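Local coordinates for protein homocitrate synthase (Sulfolobus acidocaldarius, PDB 6KTQ) that catalyses the condensation of 2-oxoglutarate with acetyl-CoA to give homocitrate, the first step of lysine biosynthesis through the alpha-aminoadipate pathway, at residues E223-A228 and I249-L254; G34-T39 and M70-H75; H227-L232 and V261-L266. All blocks are in the same frame, centred on the assembly; numbering follows the deposited sequence.

Interaction 1 of 3, residues E223-A228 and I249-L254; sequences EFDIHA and IIHTTL. With AKG (2-oxoglutaric acid), chain D.
Asp225 and Ile226 pair with Ile249 and Ile250 as neighbouring parallel strands, whose short axes approach to 4.8 Å with 25° between their directions. Ile226 holds the partner strand from both of its backbone groups: its N donates to Ile249 O at 3.0 Å, and its O accepts from His251 N. A weaker bond runs from Ile249 N to Phe224 O. Where the strands begin to diverge, one water fills in, donating to Ile226 O and His251 O and accepting from Ala228 N.

On one face of the sheet, Ile226 CG2 meets Ile250 CG1 at 3.8 Å, the two side chains lying side by side against Val239 of helix 235-244. The face bearing Asp225 and Ile249 also carries a row of hydrogen-bonded side chains. His251 NE2 donates to Asp225 OD2 at 2.7 Å, almost straight (172°), within the plane of its own ring and into the anti lone pair of the carboxylate. A salt bridge from Arg193 to Asp225 OD1 grips the other oxygen. The opposite ring nitrogen, His251 ND1, accepts from His227 ND1 at 3.1 Å; the donor lies tilted out of the His251 plane, and the two rings meet rim to rim at 89°. Both nitrogens of His251 are thereby used, which fixes its rotation. His227 has C4 of 2-oxoglutarate centred 3.2 Å above one ring face, while its NE2 binds the zinc ion. Strand 223-228, helix 235-244 and strand 249-252 form a beta-alpha-beta unit of the TIM barrel, with the substrate and metal site at the C-terminal ends of its strands.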
loop_
_atom_site.group_PDB
_atom_site.type_symbol
_atom_site.label_atom_id
_atom_site.label_comp_id
_atom_site.label_asym_id
_atom_site.label_seq_id
_atom_site.Cartn_x
_atom_site.Cartn_y
_atom_site.Cartn_z
ATOM N N GLU A 223 17.184 3.998 0.570
ATOM C CA GLU A 223 16.579 2.698 0.257
ATOM C C GLU A 223 16.979 1.673 1.314
ATOM O O GLU A 223 18.060 1.762 1.906
ATOM C CB GLU A 223 16.966 2.223 -1.120
ATOM C CG GLU A 223 16.180 2.896 -2.236
ATOM C CD GLU A 223 16.474 2.292 -3.602
ATOM O OE1 GLU A 223 16.830 1.101 -3.690
ATOM O OE2 GLU A 223 16.328 3.008 -4.611
ATOM N N PHE A 224 16.095 0.721 1.561
ATOM C CA PHE A 224 16.239 -0.144 2.712
ATOM C C PHE A 224 16.433 -1.603 2.274
ATOM O O PHE A 224 15.815 -2.071 1.298
ATOM C CB PHE A 224 15.021 0.003 3.621
ATOM C CG PHE A 224 14.999 1.286 4.383
ATOM C CD1 PHE A 224 15.609 1.376 5.624
ATOM C CD2 PHE A 224 14.393 2.425 3.845
ATOM C CE1 PHE A 224 15.623 2.572 6.331
ATOM C CE2 PHE A 224 14.405 3.626 4.540
ATOM C CZ PHE A 224 15.003 3.703 5.785
ATOM N N ASP A 225 17.309 -2.289 3.002
ATOM C CA ASP A 225 17.511 -3.743 2.866
ATOM C C ASP A 225 16.870 -4.467 4.059
ATOM O O ASP A 225 16.802 -3.934 5.174
ATOM C CB ASP A 225 19.006 -4.161 2.914
ATOM C CG ASP A 225 19.906 -3.458 1.922
ATOM O OD1 ASP A 225 19.555 -2.427 1.305
ATOM O OD2 ASP A 225 21.050 -3.975 1.759
ATOM N N ILE A 226 16.479 -5.720 3.824
ATOM C CA ILE A 226 16.078 -6.620 4.875
ATOM C C ILE A 226 17.091 -7.778 4.954
ATOM O O ILE A 226 17.421 -8.433 3.950
ATOM C CB ILE A 226 14.654 -7.137 4.664
ATOM C CG1 ILE A 226 14.273 -8.159 5.732
ATOM C CG2 ILE A 226 14.480 -7.810 3.301
ATOM C CD1 ILE A 226 14.310 -7.652 7.155
ATOM N N HIS A 227 17.589 -8.001 6.156
ATOM C CA HIS A 227 18.535 -9.068 6.440
ATOM C C HIS A 227 17.899 -9.893 7.538
ATOM O O HIS A 227 17.821 -9.461 8.679
ATOM C CB HIS A 227 19.882 -8.478 6.875
ATOM C CG HIS A 227 20.912 -9.512 7.191
ATOM N ND1 HIS A 227 21.821 -9.960 6.262
ATOM C CD2 HIS A 227 21.142 -10.225 8.319
ATOM C CE1 HIS A 227 22.585 -10.889 6.806
ATOM N NE2 HIS A 227 22.192 -11.067 8.051
ATOM N N ALA A 228 17.385 -11.054 7.171
ATOM C CA ALA A 228 16.519 -11.802 8.047
ATOM C C ALA A 228 17.030 -13.204 8.339
ATOM O O ALA A 228 17.101 -14.026 7.447
ATOM C CB ALA A 228 15.140 -11.889 7.406
ATOM N N ILE A 249 15.948 -4.200 -1.353
ATOM C CA ILE A 249 16.973 -5.258 -1.423
ATOM C C ILE A 249 16.692 -6.287 -0.347
ATOM O O ILE A 249 16.495 -5.939 0.792
ATOM C CB ILE A 249 18.385 -4.675 -1.239
ATOM C CG1 ILE A 249 18.781 -3.814 -2.455
ATOM C CG2 ILE A 249 19.413 -5.778 -0.987
ATOM C CD1 ILE A 249 19.070 -4.604 -3.695
ATOM N N ILE A 250 16.646 -7.552 -0.758
ATOM C CA ILE A 250 16.497 -8.684 0.116
ATOM C C ILE A 250 17.836 -9.427 0.165
ATOM O O ILE A 250 18.399 -9.806 -0.869
ATOM C CB ILE A 250 15.408 -9.661 -0.420
ATOM C CG1 ILE A 250 14.002 -9.023 -0.304
ATOM C CG2 ILE A 250 15.431 -10.946 0.358
ATOM C CD1 ILE A 250 12.893 -9.771 -0.994
ATOM N N HIS A 251 18.337 -9.637 1.369
ATOM C CA HIS A 251 19.568 -10.389 1.543
ATOM C C HIS A 251 19.246 -11.872 1.540
ATOM O O HIS A 251 18.290 -12.328 2.197
ATOM C CB HIS A 251 20.241 -10.016 2.865
ATOM C CG HIS A 251 20.807 -8.635 2.897
ATOM N ND1 HIS A 251 21.881 -8.295 3.687
ATOM C CD2 HIS A 251 20.453 -7.501 2.242
ATOM C CE1 HIS A 251 22.156 -7.011 3.540
ATOM N NE2 HIS A 251 21.316 -6.507 2.659
ATOM N N THR A 252 20.056 -12.633 0.825
ATOM C CA THR A 252 19.897 -14.075 0.807
ATOM C C THR A 252 21.238 -14.799 0.899
ATOM O O THR A 252 22.303 -14.200 0.715
ATOM C CB THR A 252 19.203 -14.554 -0.482
ATOM O OG1 THR A 252 20.006 -14.242 -1.610
ATOM C CG2 THR A 252 17.845 -13.970 -0.646
ATOM N N THR A 253 21.167 -16.085 1.223
ATOM C CA THR A 253 22.259 -17.009 0.940
ATOM C C THR A 253 21.700 -18.203 0.190
ATOM O O THR A 253 20.499 -18.540 0.328
ATOM C CB THR A 253 22.908 -17.542 2.207
ATOM O OG1 THR A 253 21.901 -18.147 3.030
ATOM C CG2 THR A 253 23.624 -16.436 2.970
ATOM N N LEU A 254 22.534 -18.846 -0.597
ATOM C CA LEU A 254 22.154 -20.151 -1.137
ATOM C C LEU A 254 21.961 -21.110 0.029
ATOM O O LEU A 254 22.720 -21.102 0.998
ATOM C CB LEU A 254 23.179 -20.705 -2.117
ATOM C CG LEU A 254 22.915 -20.432 -3.592
ATOM C CD1 LEU A 254 21.545 -20.981 -4.000
ATOM C CD2 LEU A 254 23.066 -18.950 -3.859
HETATM C C1 AKG D . 23.407 -9.290 11.226
HETATM O O1 AKG D . 22.572 -10.208 11.321
HETATM O O2 AKG D . 23.426 -8.371 12.076
HETATM C C2 AKG D . 24.368 -9.315 10.103
HETATM O O5 AKG D . 24.895 -10.380 9.754
HETATM C C3 AKG D . 24.668 -8.025 9.346
HETATM C C4 AKG D . 23.632 -7.930 8.222
HETATM C C5 AKG D . 23.821 -6.817 7.199
HETATM O O3 AKG D . 22.766 -6.370 6.659
HETATM O O4 AKG D . 24.985 -6.374 6.942
HETATM O O HOH W 1 17.194 -11.325 4.393
#

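Interaction 2 of 3, residues G34-T39 and M70-H75; sequences GILDST and MIEAGH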
loop_
_atom_site.group_PDB
_atom_site.type_symbol
_atom_site.label_atom_id
_atom_site.label_comp_id
_atom_site.label_asym_id
_atom_site.label_seq_id
_atom_site.Cartn_x
_atom_site.Cartn_y
_atom_site.Cartn_z
ATOM N N GLY A 34 15.366 -6.232 -5.470
ATOM C CA GLY A 34 16.408 -7.052 -6.063
ATOM C C GLY A 34 17.078 -7.868 -4.987
ATOM O O GLY A 34 16.831 -7.665 -3.791
ATOM N N ILE A 35 17.913 -8.792 -5.414
ATOM C CA ILE A 35 18.621 -9.655 -4.487
ATOM C C ILE A 35 20.019 -9.151 -4.172
ATOM O O ILE A 35 20.788 -8.792 -5.080
ATOM C CB ILE A 35 18.709 -11.085 -5.055
ATOM C CG1 ILE A 35 17.304 -11.667 -5.210
ATOM C CG2 ILE A 35 19.573 -11.990 -4.160
ATOM C CD1 ILE A 35 16.527 -11.790 -3.908
ATOM N N LEU A 36 20.356 -9.143 -2.889
ATOM C CA LEU A 36 21.769 -9.128 -2.487
ATOM C C LEU A 36 22.049 -10.517 -1.951
ATOM O O LEU A 36 21.379 -10.973 -1.026
ATOM C CB LEU A 36 22.073 -8.100 -1.415
ATOM C CG LEU A 36 23.467 -8.127 -0.739
ATOM C CD1 LEU A 36 23.786 -6.727 -0.241
ATOM C CD2 LEU A 36 23.623 -9.112 0.412
ATOM N N ASP A 37 23.006 -11.205 -2.546
ATOM C CA ASP A 37 23.362 -12.505 -2.036
ATOM C C ASP A 37 24.630 -12.406 -1.202
ATOM O O ASP A 37 25.622 -11.780 -1.626
ATOM C CB ASP A 37 23.488 -13.557 -3.120
ATOM C CG ASP A 37 23.564 -14.981 -2.518
ATOM O OD1 ASP A 37 22.509 -15.610 -2.228
ATOM O OD2 ASP A 37 24.715 -15.427 -2.302
ATOM N N SER A 38 24.555 -12.991 -0.005
ATOM C CA SER A 38 25.620 -12.929 0.998
ATOM C C SER A 38 26.203 -14.333 1.316
ATOM O O SER A 38 26.776 -14.550 2.375
ATOM C CB SER A 38 25.067 -12.287 2.262
ATOM O OG SER A 38 26.110 -11.830 3.141
ATOM N N THR A 39 26.070 -15.261 0.392
ATOM C CA THR A 39 26.677 -16.597 0.524
ATOM C C THR A 39 28.159 -16.448 0.895
ATOM O O THR A 39 28.662 -17.163 1.745
ATOM C CB THR A 39 26.499 -17.417 -0.766
ATOM O OG1 THR A 39 25.101 -17.572 -1.043
ATOM C CG2 THR A 39 27.098 -18.808 -0.644
ATOM N N MET A 70 23.208 -7.555 -6.217
ATOM C CA MET A 70 24.367 -7.253 -5.399
ATOM C C MET A 70 24.993 -8.518 -4.828
ATOM O O MET A 70 24.278 -9.413 -4.387
ATOM C CB MET A 70 23.974 -6.329 -4.242
ATOM C CG MET A 70 23.452 -4.954 -4.625
ATOM S SD MET A 70 23.002 -4.055 -3.142
ATOM C CE MET A 70 22.127 -2.663 -3.861
ATOM N N ILE A 71 26.326 -8.575 -4.855
ATOM C CA ILE A 71 27.073 -9.617 -4.186
ATOM C C ILE A 71 27.882 -9.027 -3.040
ATOM O O ILE A 71 28.764 -8.202 -3.256
ATOM C CB ILE A 71 28.039 -10.323 -5.133
ATOM C CG1 ILE A 71 27.280 -11.031 -6.258
ATOM C CG2 ILE A 71 28.913 -11.309 -4.349
ATOM C CD1 ILE A 71 28.171 -11.419 -7.426
ATOM N N GLU A 72 27.567 -9.448 -1.821
ATOM C CA GLU A 72 28.397 -9.178 -0.648
ATOM C C GLU A 72 29.538 -10.240 -0.627
ATOM O O GLU A 72 29.349 -11.424 -0.276
ATOM C CB GLU A 72 27.532 -9.199 0.612
ATOM C CG GLU A 72 27.939 -8.199 1.662
ATOM C CD GLU A 72 26.891 -8.020 2.732
ATOM O OE1 GLU A 72 26.781 -8.894 3.628
ATOM O OE2 GLU A 72 26.186 -7.004 2.696
ATOM N N ALA A 73 30.713 -9.804 -1.036
ATOM C CA ALA A 73 31.834 -10.695 -1.331
ATOM C C ALA A 73 32.690 -11.056 -0.109
ATOM O O ALA A 73 33.560 -11.948 -0.186
ATOM C CB ALA A 73 32.711 -10.045 -2.396
ATOM N N GLY A 74 32.473 -10.344 0.996
ATOM C CA GLY A 74 33.137 -10.632 2.251
ATOM C C GLY A 74 33.532 -9.395 3.008
ATOM O O GLY A 74 33.305 -8.258 2.560
ATOM N N HIS A 75 34.134 -9.637 4.168
ATOM C CA HIS A 75 34.654 -8.623 5.071
ATOM C C HIS A 75 36.187 -8.707 5.007
ATOM O O HIS A 75 36.793 -9.596 5.634
ATOM C CB HIS A 75 34.185 -8.954 6.465
ATOM C CG HIS A 75 34.620 -7.979 7.498
ATOM N ND1 HIS A 75 34.244 -8.093 8.817
ATOM C CD2 HIS A 75 35.418 -6.885 7.419
ATOM C CE1 HIS A 75 34.787 -7.103 9.506
ATOM N NE2 HIS A 75 35.509 -6.362 8.682
HETATM O O HOH W 2 27.928 -13.516 -1.667
HETATM O O HOH W 3 24.572 -9.544 4.340
#
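Leu36 and Met70 form the tight part of this contact, facing each other as a parallel bridged pair with CA atoms 4.3 Å apart. Three backbone bonds stitch strands 31-37 and 70-74 together: Met70 N to Ile35 O, Asp37 N to Met70 O at 2.9 Å, and Glu72 N to Asp37 O. Leu36 CB touches Met70 CB at 3.8 Å. With CG anti to the backbone N (chi1 170°), Leu36 sends its two methyls on toward Glu72, CD1 coming within 3.8 Å of OE2, so the aliphatic packing runs directly into a buried carboxylate.

That carboxylate is held by charge: Arg165 forms a salt bridge with Glu72 OE2 and Arg41 another with OE1, both arginines belonging to the 2-oxoglutarate pocket. Ser38 OG lies 3.1 Å from Glu72 OE1 and takes a hydrogen bond from the backbone N of Glu42, a zinc ligand.

Toward the C-terminal ends the contact is looser and water enters, one molecule donating to both Asp37 O and Glu72 O. Here the first strand turns off in an Asx turn, Asp37 OD2 accepting from Thr39 N at 3.0 Å, from above the carboxylate plane, and also from Thr39 OG1. On the face bearing Asp37 and Ile71, both residues pack against Leu63 of helix 53-66. This is a beta-alpha-beta unit of the TIM barrel, in which Glu72 probably helps to position the arginines of the substrate pocket from behind.

Interaction 3 of 3, residues H227-L232 and V261-L266; sequences HAHNDL and VGIAPL. With AKG (2-oxoglutaric acid), chain D.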
loop_
_atom_site.group_PDB
_atom_site.type_symbol
_atom_site.label_atom_id
_atom_site.label_comp_id
_atom_site.label_asym_id
_atom_site.label_seq_id
_atom_site.Cartn_x
_atom_site.Cartn_y
_atom_site.Cartn_z
ATOM N N HIS A 227 17.589 -8.001 6.156
ATOM C CA HIS A 227 18.535 -9.068 6.440
ATOM C C HIS A 227 17.899 -9.893 7.538
ATOM O O HIS A 227 17.821 -9.461 8.679
ATOM C CB HIS A 227 19.882 -8.478 6.875
ATOM C CG HIS A 227 20.912 -9.512 7.191
ATOM N ND1 HIS A 227 21.821 -9.960 6.262
ATOM C CD2 HIS A 227 21.142 -10.225 8.319
ATOM C CE1 HIS A 227 22.585 -10.889 6.806
ATOM N NE2 HIS A 227 22.192 -11.067 8.051
ATOM N N ALA A 228 17.385 -11.054 7.171
ATOM C CA ALA A 228 16.519 -11.802 8.047
ATOM C C ALA A 228 17.030 -13.204 8.339
ATOM O O ALA A 228 17.101 -14.026 7.447
ATOM C CB ALA A 228 15.140 -11.889 7.406
ATOM N N HIS A 229 17.319 -13.459 9.610
ATOM C CA HIS A 229 17.661 -14.753 10.116
ATOM C C HIS A 229 16.465 -15.631 10.380
ATOM O O HIS A 229 15.338 -15.148 10.628
ATOM C CB HIS A 229 18.500 -14.617 11.381
ATOM C CG HIS A 229 19.919 -14.316 11.094
ATOM N ND1 HIS A 229 20.879 -15.300 11.023
ATOM C CD2 HIS A 229 20.531 -13.155 10.767
ATOM C CE1 HIS A 229 22.030 -14.749 10.698
ATOM N NE2 HIS A 229 21.844 -13.453 10.526
ATOM N N ASN A 230 16.721 -16.943 10.314
ATOM C CA ASN A 230 15.652 -17.943 10.344
ATOM C C ASN A 230 15.459 -18.646 11.671
ATOM O O ASN A 230 14.923 -19.741 11.704
ATOM C CB ASN A 230 15.938 -18.983 9.251
ATOM C CG ASN A 230 14.684 -19.681 8.779
ATOM O OD1 ASN A 230 13.617 -19.060 8.668
ATOM N ND2 ASN A 230 14.796 -20.977 8.500
ATOM N N ASP A 231 15.851 -18.027 12.791
ATOM C CA ASP A 231 15.794 -18.708 14.090
ATOM C C ASP A 231 14.432 -19.227 14.472
ATOM O O ASP A 231 14.337 -20.247 15.163
ATOM C CB ASP A 231 16.329 -17.831 15.217
ATOM C CG ASP A 231 17.751 -17.373 14.963
ATOM O OD1 ASP A 231 17.970 -16.692 13.936
ATOM O OD2 ASP A 231 18.636 -17.713 15.790
ATOM N N LEU A 232 13.376 -18.523 14.052
ATOM C CA LEU A 232 12.025 -18.978 14.295
ATOM C C LEU A 232 11.313 -19.435 13.027
ATOM O O LEU A 232 10.089 -19.513 12.989
ATOM C CB LEU A 232 11.238 -17.879 15.006
ATOM C CG LEU A 232 11.685 -17.670 16.458
ATOM C CD1 LEU A 232 11.089 -16.387 17.005
ATOM C CD2 LEU A 232 11.344 -18.859 17.358
ATOM N N VAL A 261 21.267 -20.733 12.240
ATOM C CA VAL A 261 20.367 -21.389 11.270
ATOM C C VAL A 261 20.274 -20.685 9.942
ATOM O O VAL A 261 19.490 -21.072 9.066
ATOM C CB VAL A 261 18.971 -21.602 11.877
ATOM C CG1 VAL A 261 19.081 -22.563 13.043
ATOM C CG2 VAL A 261 18.373 -20.307 12.311
ATOM N N GLY A 262 21.073 -19.640 9.786
ATOM C CA GLY A 262 21.213 -18.971 8.502
ATOM C C GLY A 262 20.147 -17.910 8.239
ATOM O O GLY A 262 19.304 -17.652 9.106
ATOM N N ILE A 263 20.207 -17.319 7.042
ATOM C CA ILE A 263 19.259 -16.289 6.599
ATOM C C ILE A 263 18.360 -16.790 5.491
ATOM O O ILE A 263 18.402 -17.981 5.116
ATOM C CB ILE A 263 19.947 -14.956 6.210
ATOM C CG1 ILE A 263 20.812 -15.051 4.941
ATOM C CG2 ILE A 263 20.775 -14.440 7.383
ATOM C CD1 ILE A 263 21.130 -13.686 4.342
ATOM N N ALA A 264 17.472 -15.915 5.025
ATOM C CA ALA A 264 16.527 -16.270 3.966
ATOM C C ALA A 264 17.218 -16.973 2.789
ATOM O O ALA A 264 18.159 -16.444 2.225
ATOM C CB ALA A 264 15.812 -15.014 3.462
ATOM N N PRO A 265 16.732 -18.158 2.395
ATOM C CA PRO A 265 17.435 -18.857 1.323
ATOM C C PRO A 265 17.028 -18.403 -0.065
ATOM O O PRO A 265 15.830 -18.296 -0.370
ATOM C CB PRO A 265 17.077 -20.318 1.557
ATOM C CG PRO A 265 15.792 -20.287 2.302
ATOM C CD PRO A 265 15.840 -19.052 3.144
ATOM N N LEU A 266 18.015 -18.168 -0.918
ATOM C CA LEU A 266 17.783 -17.606 -2.229
ATOM C C LEU A 266 16.731 -18.354 -3.041
ATOM O O LEU A 266 15.794 -17.733 -3.614
ATOM C CB LEU A 266 19.082 -17.483 -3.008
ATOM C CG LEU A 266 18.950 -16.913 -4.409
ATOM C CD1 LEU A 266 18.260 -15.550 -4.443
ATOM C CD2 LEU A 266 20.338 -16.840 -5.047
HETATM C C1 AKG D . 23.407 -9.290 11.226
HETATM O O1 AKG D . 22.572 -10.208 11.321
HETATM O O2 AKG D . 23.426 -8.371 12.076
HETATM C C2 AKG D . 24.368 -9.315 10.103
HETATM O O5 AKG D . 24.895 -10.380 9.754
HETATM C C3 AKG D . 24.668 -8.025 9.346
HETATM C C4 AKG D . 23.632 -7.930 8.222
HETATM C C5 AKG D . 23.821 -6.817 7.199
HETATM O O3 AKG D . 22.766 -6.370 6.659
HETATM O O4 AKG D . 24.985 -6.374 6.942
#
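Metal ligand His229 and the loop leading into helix 266-277 meet at the C-terminal mouth of the barrel, where the methyl CG2 of Ile263 sits over the face of the His229 imidazole. This CH-pi contact is nearly centred, 3.5 Å from the ring centroid and only 9° off the ring normal. Ile263 CG2 also comes within 3.7 Å of His227 NE2, so a single methyl touches both histidines that bind the zinc ion. In Ile263 it is CG1 that stands between the backbone N and the carbonyl carbon (chi1 68°), with CG2 anti to the carbonyl carbon and directed at the rings.

The backbones are joined by one isolated bridge, His229 opposite Ile263. Ala264 N donates to Ala228 O at 3.1 Å, with a bent angle of 137° at the hydrogen, and Asn230 N donates to Gly262 O at 2.9 Å, in the carbonyl plane. These bonds lie at the end of strand 223-228, where the HxH motif of the family, His227-Ala228-His229, begins in the strand and runs into the loop; its outer residues bind the zinc ion with Glu42 while the alanine packs on Val239 of helix 235-244. Gly262, with positive phi, comes just before the bridge. His229 NE2 also approaches O1 of 2-oxoglutarate at 3.4 Å.

Farther from the metal the contact reaches the surface. There Val261 CG2 lies 3.4 Å from Asp231 N, against the backbone between Asn230 and Asp231. The polar ends of these two residues turn to other partners: Asn230 OD1 accepts from Ala235 N, and Asp231 OD2 pairs with Arg260.

Overall arrangement
Interactions 1 and 2 are buried strand pairings in one barrel sheet, joined because strand 249-252 also borders strand 31-37: Thr252 N lies 2.8 Å from Leu36 O, a probable hydrogen bond. Interaction 3 shares His227 and Ala228 with interaction 1 and extends strand 223-228 into loop, running from the buried metal site out to the surface at Val261. The chemistry follows position. Interaction 1 supplies a chain of side-chain hydrogen bonds, carboxylate to histidine to histidine, behind a zinc ligand, interaction 2 a carboxylate that holds substrate-pocket arginines, and interaction 3 apolar cover for the metal-binding rings. Interactions 1 and 3 touch 2-oxoglutarate directly.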